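PDB 3ZRP: serine-pyruvate aminotransferase (AgxT) from Sulfolobus solfataricus, which probably transfers the amino group of L-serine to pyruvate, and of alanine to glyoxylate, using pyridoxal 5'-phosphate as cofactor. Local coordinates for residues N53-I59 with G198-P204. Where two conformers were deposited one is given. Residue numbers count along the deposited sequence, not the author numbering.
Sequences NYQPLII and GLLLLSP
Strand 55-59, at the edge of the large mixed sheet, runs antiparallel to strand 198-202, their axes 4.6 Å apart at 163°. The m rotamer of Y54 (chi1 -78°) brings one ring face under S203 CA and P204 CD, both CH-pi contacts 4.0 Å from the centroid. S203 also N-caps helix 204-212, its OG hydrogen-bonding A206 N and D181 OD1. Q55 opens the register opposite L202, with hydrogen bonds Q55 N to L202 O (2.8 Å) and L202 N to Q55 O (2.9 Å); chi1 t, chi2 p let Q55 NE2 hydrogen-bond P56 O (2.8 Å). P56 forms a non-hydrogen-bonded pair with L201, so its missing NH leaves no gap. Hydrogen bonds L57 N to L200 O and L200 N to L57 O are both 2.8 Å. I58 CG1 packs on L199 CG at 4.1 Å, on the P56-L201 face, covered by helix 31-48. I59 N to G198 O and G198 N to I59 O are 2.9 Å hydrogen bonds, close to PLP; I59 CD1 lies 3.9 Å from L200 CD1, facing helices 63-69 and 223-234. Six sequence-independent backbone hydrogen bonds thus hold the register, while largely apolar faces fit this aminotransferase sheet to its helices.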
loop_
_atom_site.group_PDB
_atom_site.type_symbol
_atom_site.label_atom_id
_atom_site.label_comp_id
_atom_site.label_asym_id
_atom_site.label_seq_id
_atom_site.Cartn_x
_atom_site.Cartn_y
_atom_site.Cartn_z
ATOM N N ASN A 53 18.836 17.053 8.557
ATOM C CA ASN A 53 18.027 18.215 8.186
ATOM C C ASN A 53 16.901 17.856 7.215
ATOM O O ASN A 53 15.907 18.578 7.103
ATOM C CB ASN A 53 18.909 19.283 7.541
ATOM C CG ASN A 53 19.521 20.216 8.556
ATOM O OD1 ASN A 53 20.417 19.837 9.320
ATOM N ND2 ASN A 53 19.045 21.449 8.565
ATOM N N TYR A 54 17.091 16.757 6.497
ATOM C CA TYR A 54 16.113 16.291 5.508
ATOM C C TYR A 54 15.209 15.236 6.133
ATOM O O TYR A 54 15.686 14.359 6.854
ATOM C CB TYR A 54 16.842 15.759 4.281
ATOM C CG TYR A 54 17.337 16.868 3.380
ATOM C CD1 TYR A 54 18.219 17.853 3.866
ATOM C CD2 TYR A 54 16.931 16.944 2.048
ATOM C CE1 TYR A 54 18.668 18.887 3.043
ATOM C CE2 TYR A 54 17.387 17.975 1.216
ATOM C CZ TYR A 54 18.251 18.937 1.728
ATOM O OH TYR A 54 18.700 19.950 0.913
ATOM N N GLN A 55 13.911 15.335 5.861
ATOM C CA GLN A 55 12.915 14.490 6.508
ATOM C C GLN A 55 12.494 13.302 5.619
ATOM O O GLN A 55 11.892 13.506 4.566
ATOM C CB GLN A 55 11.678 15.314 6.879
ATOM C CG GLN A 55 10.529 14.499 7.490
ATOM C CD GLN A 55 10.905 13.876 8.824
ATOM O OE1 GLN A 55 11.066 14.573 9.811
ATOM N NE2 GLN A 55 11.021 12.553 8.855
ATOM N N PRO A 56 12.808 12.068 6.047
ATOM C CA PRO A 56 12.317 10.896 5.287
ATOM C C PRO A 56 10.861 10.551 5.638
ATOM O O PRO A 56 10.419 10.765 6.769
ATOM C CB PRO A 56 13.254 9.778 5.739
ATOM C CG PRO A 56 13.613 10.199 7.194
ATOM C CD PRO A 56 13.733 11.684 7.132
ATOM N N LEU A 57 10.107 10.019 4.663
ATOM C CA LEU A 57 8.792 9.444 4.944
ATOM C C LEU A 57 8.638 8.146 4.147
ATOM O O LEU A 57 9.103 8.045 3.000
ATOM C CB LEU A 57 7.637 10.394 4.570
ATOM C CG LEU A 57 7.491 11.744 5.285
ATOM C CD1 LEU A 57 8.117 12.840 4.445
ATOM C CD2 LEU A 57 6.051 12.098 5.640
ATOM N N ILE A 58 8.008 7.159 4.768
ATOM C CA ILE A 58 7.718 5.892 4.115
ATOM C C ILE A 58 6.191 5.732 4.137
ATOM O O ILE A 58 5.568 5.792 5.189
ATOM C CB ILE A 58 8.477 4.754 4.819
ATOM C CG1 ILE A 58 9.992 4.966 4.633
ATOM C CG2 ILE A 58 8.012 3.371 4.335
ATOM C CD1 ILE A 58 10.868 4.046 5.528
ATOM N N ILE A 59 5.575 5.584 2.966
ATOM C CA ILE A 59 4.096 5.570 2.902
ATOM C C ILE A 59 3.664 4.321 2.163
ATOM O O ILE A 59 4.480 3.721 1.473
ATOM C CB ILE A 59 3.516 6.853 2.227
ATOM C CG1 ILE A 59 3.992 6.981 0.765
ATOM C CG2 ILE A 59 3.961 8.152 3.015
ATOM C CD1 ILE A 59 3.244 8.077 -0.065
ATOM N N GLY A 198 6.056 3.456 -0.919
ATOM C CA GLY A 198 6.659 4.603 -1.589
ATOM C C GLY A 198 7.565 5.262 -0.553
ATOM O O GLY A 198 7.279 5.148 0.634
ATOM N N LEU A 199 8.676 5.860 -0.992
ATOM C CA LEU A 199 9.652 6.463 -0.070
ATOM C C LEU A 199 10.012 7.872 -0.501
ATOM O O LEU A 199 10.269 8.119 -1.667
ATOM C CB LEU A 199 10.929 5.617 0.006
ATOM C CG LEU A 199 10.901 4.265 0.717
ATOM C CD1 LEU A 199 10.262 3.261 -0.163
ATOM C CD2 LEU A 199 12.323 3.830 1.054
ATOM N N LEU A 200 10.051 8.818 0.443
ATOM C CA LEU A 200 10.273 10.221 0.077
ATOM C C LEU A 200 11.275 10.847 1.022
ATOM O O LEU A 200 11.299 10.490 2.167
ATOM C CB LEU A 200 8.947 11.023 0.120
ATOM C CG LEU A 200 7.829 10.507 -0.831
ATOM C CD1 LEU A 200 6.776 9.652 -0.045
ATOM C CD2 LEU A 200 7.156 11.622 -1.569
ATOM N N LEU A 201 12.086 11.751 0.501
ATOM C CA LEU A 201 13.010 12.578 1.331
ATOM C C LEU A 201 12.737 14.040 1.014
ATOM O O LEU A 201 12.828 14.458 -0.134
ATOM C CB LEU A 201 14.457 12.213 1.036
ATOM C CG LEU A 201 15.478 12.954 1.939
ATOM C CD1 LEU A 201 15.473 12.321 3.326
ATOM C CD2 LEU A 201 16.853 12.908 1.332
ATOM N N LEU A 202 12.428 14.812 2.054
ATOM C CA LEU A 202 11.971 16.178 1.901
ATOM C C LEU A 202 13.000 17.160 2.466
ATOM O O LEU A 202 13.573 16.930 3.536
ATOM C CB LEU A 202 10.636 16.390 2.606
ATOM C CG LEU A 202 9.343 16.224 1.773
ATOM C CD1 LEU A 202 9.241 14.830 1.263
ATOM C CD2 LEU A 202 8.121 16.567 2.587
ATOM N N SER A 203 13.216 18.232 1.725
ATOM C CA SER A 203 14.079 19.325 2.164
ATOM C C SER A 203 13.410 20.120 3.287
ATOM O O SER A 203 12.176 20.041 3.478
ATOM C CB SER A 203 14.364 20.249 0.991
ATOM O OG SER A 203 13.196 20.967 0.658
ATOM N N PRO A 204 14.209 20.914 4.031
ATOM C CA PRO A 204 13.601 21.853 4.977
ATOM C C PRO A 204 12.495 22.724 4.359
ATOM O O PRO A 204 11.463 22.944 4.997
ATOM C CB PRO A 204 14.805 22.716 5.418
ATOM C CG PRO A 204 15.948 21.753 5.385
ATOM C CD PRO A 204 15.688 20.872 4.162
#